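C381 turret protein (Sulfolobus turreted icosahedral virus, PDB 4IND) builds the turrets of the viral capsid, each subunit a chain of three jelly-roll domains that packs side by side with its copies in a pentamer. Local coordinates at the interface of chains A and B. Numbering follows the deposited sequence. Chains: chain A/B, C381 turret protein.

Contact 1: the interface of chains A and B. Residues chain A 47, 49, 54, 85, 142; chain B 72-73, 129.
B:Asp72 pushes its carboxylate from a loop of chain B into a polar socket on chain A formed by A:Tyr47, A:Lys54 and A:Lys85. The phenol hydroxyl of A:Tyr47 gives a hydrogen bond of 2.6 Å to B:Asp72 OD1, which lies at the edge of the ring and in its plane. B:Asp72 OD2, the other carboxylate oxygen, forms a salt bridge with A:Lys54 NZ at 2.7 Å. Both oxygens are met on their syn lone pairs, so tyrosine and lysine grip the group along its forked end and hold it against rotation. A:Lys85 comes in obliquely. A:Lys85 NZ donates to the backbone carbonyl B:Asp72 O at 2.8 Å, from above the carbonyl plane. A weaker bond, also a salt bridge, runs from A:Lys85 NZ to B:Asp72 OD1 at 3.1 Å.

The two lysines arrive differently. A:Lys54 runs out extended from strand 52-60, opposite to the aspartate, whereas A:Lys85 bends at its last two torsions (chi3 -71°, chi4 -63°), which turns NZ back toward the loop. A:Lys54 NZ also binds a water that passes on to B:Asp73 OD1.

Beside the polar core, A:Leu49 lies across B:Asp72 at about a right angle, CD1 against the carboxylate carbon, while A:Leu49 CD2 meets B:Ile129 CD1 at 3.6 Å. On another flank A:Glu142 sets its carboxylate against B:Asp73 CA; the acidic side chains gathered here are probably balanced in part by the lysines.

The site is a loop-into-sheet junction between neighbouring first domains. Its charge pairing probably helps fix how adjacent subunits sit in the turret.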
loop_
_atom_site.group_PDB
_atom_site.type_symbol
_atom_site.label_atom_id
_atom_site.label_comp_id
_atom_site.label_asym_id
_atom_site.label_seq_id
_atom_site.Cartn_x
_atom_site.Cartn_y
_atom_site.Cartn_z
ATOM N N TYR A 47 37.329 -5.365 -22.395
ATOM C CA TYR A 47 37.334 -6.403 -21.361
ATOM C C TYR A 47 36.416 -7.547 -21.745
ATOM O O TYR A 47 35.566 -7.399 -22.613
ATOM C CB TYR A 47 36.969 -5.835 -19.975
ATOM C CG TYR A 47 35.594 -5.184 -19.847
ATOM C CD1 TYR A 47 34.502 -5.897 -19.359
ATOM C CD2 TYR A 47 35.401 -3.852 -20.168
ATOM C CE1 TYR A 47 33.248 -5.293 -19.209
ATOM C CE2 TYR A 47 34.148 -3.246 -20.040
ATOM C CZ TYR A 47 33.083 -3.971 -19.561
ATOM O OH TYR A 47 31.849 -3.358 -19.434
ATOM N N LEU A 49 33.588 -10.536 -21.581
ATOM C CA LEU A 49 32.259 -10.904 -21.090
ATOM C C LEU A 49 31.881 -12.212 -21.771
ATOM O O LEU A 49 31.655 -12.251 -22.988
ATOM C CB LEU A 49 31.223 -9.821 -21.416
ATOM C CG LEU A 49 31.372 -8.479 -20.702
ATOM C CD1 LEU A 49 30.297 -7.483 -21.144
ATOM C CD2 LEU A 49 31.362 -8.660 -19.180
ATOM N N LYS A 54 34.156 -6.774 -25.066
ATOM C CA LYS A 54 33.409 -5.523 -25.139
ATOM C C LYS A 54 34.413 -4.390 -25.329
ATOM O O LYS A 54 35.405 -4.310 -24.611
ATOM C CB LYS A 54 32.610 -5.309 -23.852
ATOM C CG LYS A 54 31.906 -3.953 -23.759
ATOM C CD LYS A 54 30.953 -3.891 -22.550
ATOM C CE LYS A 54 30.640 -2.453 -22.185
ATOM N NZ LYS A 54 29.426 -2.318 -21.314
ATOM N N LYS A 85 30.678 1.853 -12.778
ATOM C CA LYS A 85 31.358 0.792 -13.522
ATOM C C LYS A 85 32.717 1.310 -13.922
ATOM O O LYS A 85 32.833 2.332 -14.617
ATOM C CB LYS A 85 30.591 0.368 -14.784
ATOM C CG LYS A 85 31.254 -0.842 -15.466
ATOM C CD LYS A 85 30.573 -1.243 -16.797
ATOM C CE LYS A 85 29.207 -1.863 -16.559
ATOM N NZ LYS A 85 29.299 -3.126 -15.797
ATOM N N GLU A 142 30.457 3.984 -16.450
ATOM C CA GLU A 142 29.063 4.353 -16.155
ATOM C C GLU A 142 28.977 4.871 -14.739
ATOM O O GLU A 142 29.754 4.485 -13.891
ATOM C CB GLU A 142 28.101 3.171 -16.310
ATOM C CG GLU A 142 27.988 2.576 -17.706
ATOM C CD GLU A 142 27.141 1.282 -17.728
ATOM O OE1 GLU A 142 27.661 0.247 -18.207
ATOM O OE2 GLU A 142 25.958 1.304 -17.302
ATOM N N ASP B 72 25.930 -5.878 -19.547
ATOM C CA ASP B 72 26.513 -5.656 -18.222
ATOM C C ASP B 72 26.268 -4.233 -17.698
ATOM O O ASP B 72 26.740 -3.858 -16.615
ATOM C CB ASP B 72 28.002 -6.018 -18.191
ATOM C CG ASP B 72 28.894 -4.927 -18.746
ATOM O OD1 ASP B 72 30.066 -4.821 -18.291
ATOM O OD2 ASP B 72 28.433 -4.198 -19.651
ATOM N N ASP B 73 25.506 -3.450 -18.447
ATOM C CA ASP B 73 25.241 -2.061 -18.070
ATOM C C ASP B 73 24.499 -1.926 -16.747
ATOM O O ASP B 73 23.813 -2.856 -16.319
ATOM C CB ASP B 73 24.416 -1.397 -19.171
ATOM C CG ASP B 73 25.140 -1.373 -20.497
ATOM O OD1 ASP B 73 25.324 -2.475 -21.085
ATOM O OD2 ASP B 73 25.514 -0.258 -20.959
ATOM N N ILE B 129 25.302 -10.218 -15.256
ATOM C CA ILE B 129 25.413 -9.859 -16.669
ATOM C C ILE B 129 24.507 -10.738 -17.510
ATOM O O ILE B 129 24.637 -11.960 -17.485
ATOM C CB ILE B 129 26.848 -10.069 -17.166
ATOM C CG1 ILE B 129 27.818 -9.224 -16.342
ATOM C CG2 ILE B 129 26.932 -9.801 -18.675
ATOM C CD1 ILE B 129 29.252 -9.691 -16.413
HETATM O O HOH W 1 27.037 -2.444 -23.130
#

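Contact 2: the interface of chains A and B. Residues chain A 271, 370; chain B 330-332, 335-336.
A:Phe271, from strand 266-278, drives its ring into a surface of chain B made by B:Trp331, B:Asp332 and the short helix 333-336. It buries 69 Å², and its neighbour A:Ile370 on strand 365-377 adds 31 Å². The phenyl group meets the indole edge-to-face: the CD1/CE1 edge of A:Phe271 points at the face of the tryptophan, with the planes 77° apart. A:Phe271 CD1 lies 3.4 Å from B:Trp331 CE3, so the benzo part of the indole takes much of the contact.

One face of the same phenyl ring rests on the backbone of chain B. The amide nitrogen B:Asp332 N sits 3.7 Å from the ring plane, over its centre, and the carbonyl carbon of B:Trp331 lies toward the rim. Further along that same face, toward the rim, the methylene B:Asp332 CB lies under A:Phe271 CE2 at 3.4 Å. The indole therefore meets one edge of the phenyl ring, while the peptide and the aspartate methylene together support one face. Pointing CG away from the backbone N (chi1 177°) carries the phenyl from its strand into this setting, while its CB stays near the carbonyl of B:Val330.

A:Ile370 extends the apolar patch toward the helix. Its CG1 branch stands between the backbone N and the carbonyl carbon and sends A:Ile370 CD1 down to B:Gly336 CA, at 3.8 Å. The same methyl lies beside the carbonyl oxygen of B:Ala335, so the isoleucine packs largely against main chain.

This patch joins the third domains of neighbouring subunits and probably contributes to turret assembly through shape and apolar packing. The receiving helix is itself held from within chain B: the amide B:Ala335 N donates a nearly straight hydrogen bond (171° at H) to the carboxylate oxygen B:Asp332 OD1, meeting it from above the carboxylate plane.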
loop_
_atom_site.group_PDB
_atom_site.type_symbol
_atom_site.label_atom_id
_atom_site.label_comp_id
_atom_site.label_asym_id
_atom_site.label_seq_id
_atom_site.Cartn_x
_atom_site.Cartn_y
_atom_site.Cartn_z
ATOM N N PHE A 271 6.344 -20.974 25.752
ATOM C CA PHE A 271 5.752 -21.086 27.061
ATOM C C PHE A 271 6.935 -21.283 27.999
ATOM O O PHE A 271 7.705 -22.235 27.848
ATOM C CB PHE A 271 4.845 -22.316 27.088
ATOM C CG PHE A 271 4.205 -22.592 28.417
ATOM C CD1 PHE A 271 2.848 -22.342 28.607
ATOM C CD2 PHE A 271 4.936 -23.134 29.468
ATOM C CE1 PHE A 271 2.226 -22.616 29.830
ATOM C CE2 PHE A 271 4.326 -23.417 30.706
ATOM C CZ PHE A 271 2.968 -23.158 30.882
ATOM N N ILE A 370 4.260 -18.524 34.965
ATOM C CA ILE A 370 4.305 -19.046 33.612
ATOM C C ILE A 370 3.950 -17.906 32.673
ATOM O O ILE A 370 3.162 -17.010 33.014
ATOM C CB ILE A 370 3.384 -20.256 33.393
ATOM C CG1 ILE A 370 1.922 -19.840 33.445
ATOM C CG2 ILE A 370 3.645 -21.345 34.419
ATOM C CD1 ILE A 370 0.985 -21.023 33.509
ATOM N N VAL B 330 5.284 -24.737 23.487
ATOM C CA VAL B 330 4.322 -23.655 23.259
ATOM C C VAL B 330 3.170 -23.739 24.254
ATOM O O VAL B 330 2.448 -22.753 24.467
ATOM C CB VAL B 330 3.790 -23.631 21.804
ATOM C CG1 VAL B 330 4.889 -23.182 20.853
ATOM C CG2 VAL B 330 3.274 -25.004 21.407
ATOM N N TRP B 331 3.002 -24.908 24.863
ATOM C CA TRP B 331 2.072 -25.054 25.979
ATOM C C TRP B 331 2.430 -26.254 26.822
ATOM O O TRP B 331 2.769 -27.314 26.290
ATOM C CB TRP B 331 0.617 -25.149 25.516
ATOM C CG TRP B 331 -0.339 -25.037 26.694
ATOM C CD1 TRP B 331 -1.023 -26.055 27.314
ATOM C CD2 TRP B 331 -0.670 -23.846 27.409
ATOM N NE1 TRP B 331 -1.761 -25.560 28.357
ATOM C CE2 TRP B 331 -1.558 -24.198 28.442
ATOM C CE3 TRP B 331 -0.295 -22.499 27.278
ATOM C CZ2 TRP B 331 -2.087 -23.268 29.339
ATOM C CZ3 TRP B 331 -0.818 -21.568 28.169
ATOM C CH2 TRP B 331 -1.709 -21.953 29.178
ATOM N N ASP B 332 2.386 -26.072 28.138
ATOM C CA ASP B 332 2.642 -27.154 29.082
ATOM C C ASP B 332 1.335 -27.460 29.798
ATOM O O ASP B 332 0.850 -26.646 30.576
ATOM C CB ASP B 332 3.721 -26.723 30.072
ATOM C CG ASP B 332 4.114 -27.822 31.018
ATOM O OD1 ASP B 332 3.256 -28.672 31.329
ATOM O OD2 ASP B 332 5.276 -27.831 31.466
ATOM N N ALA B 335 1.813 -27.671 33.782
ATOM C CA ALA B 335 2.092 -26.401 34.444
ATOM C C ALA B 335 1.025 -25.361 34.168
ATOM O O ALA B 335 0.729 -24.531 35.028
ATOM C CB ALA B 335 3.454 -25.879 34.012
ATOM N N GLY B 336 0.450 -25.402 32.967
ATOM C CA GLY B 336 -0.480 -24.373 32.530
ATOM C C GLY B 336 -1.954 -24.739 32.585
ATOM O O GLY B 336 -2.811 -23.857 32.534
#

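About 59 Å separates the centres of contact 1 and contact 2, measured over their C-alpha atoms, and they share neither residues nor secondary-structure elements. Contact 1 lies between first domains and contact 2 between third domains, so the same two neighbours are joined near both ends of their elongated chains. One junction is chiefly charged and the other chiefly apolar. Because the pairing is not an exact two-fold, the two copies use different surfaces here, which would suit a ring of the five copies in the assembly. Two such widely spaced holds would probably limit tilting of one subunit against the next.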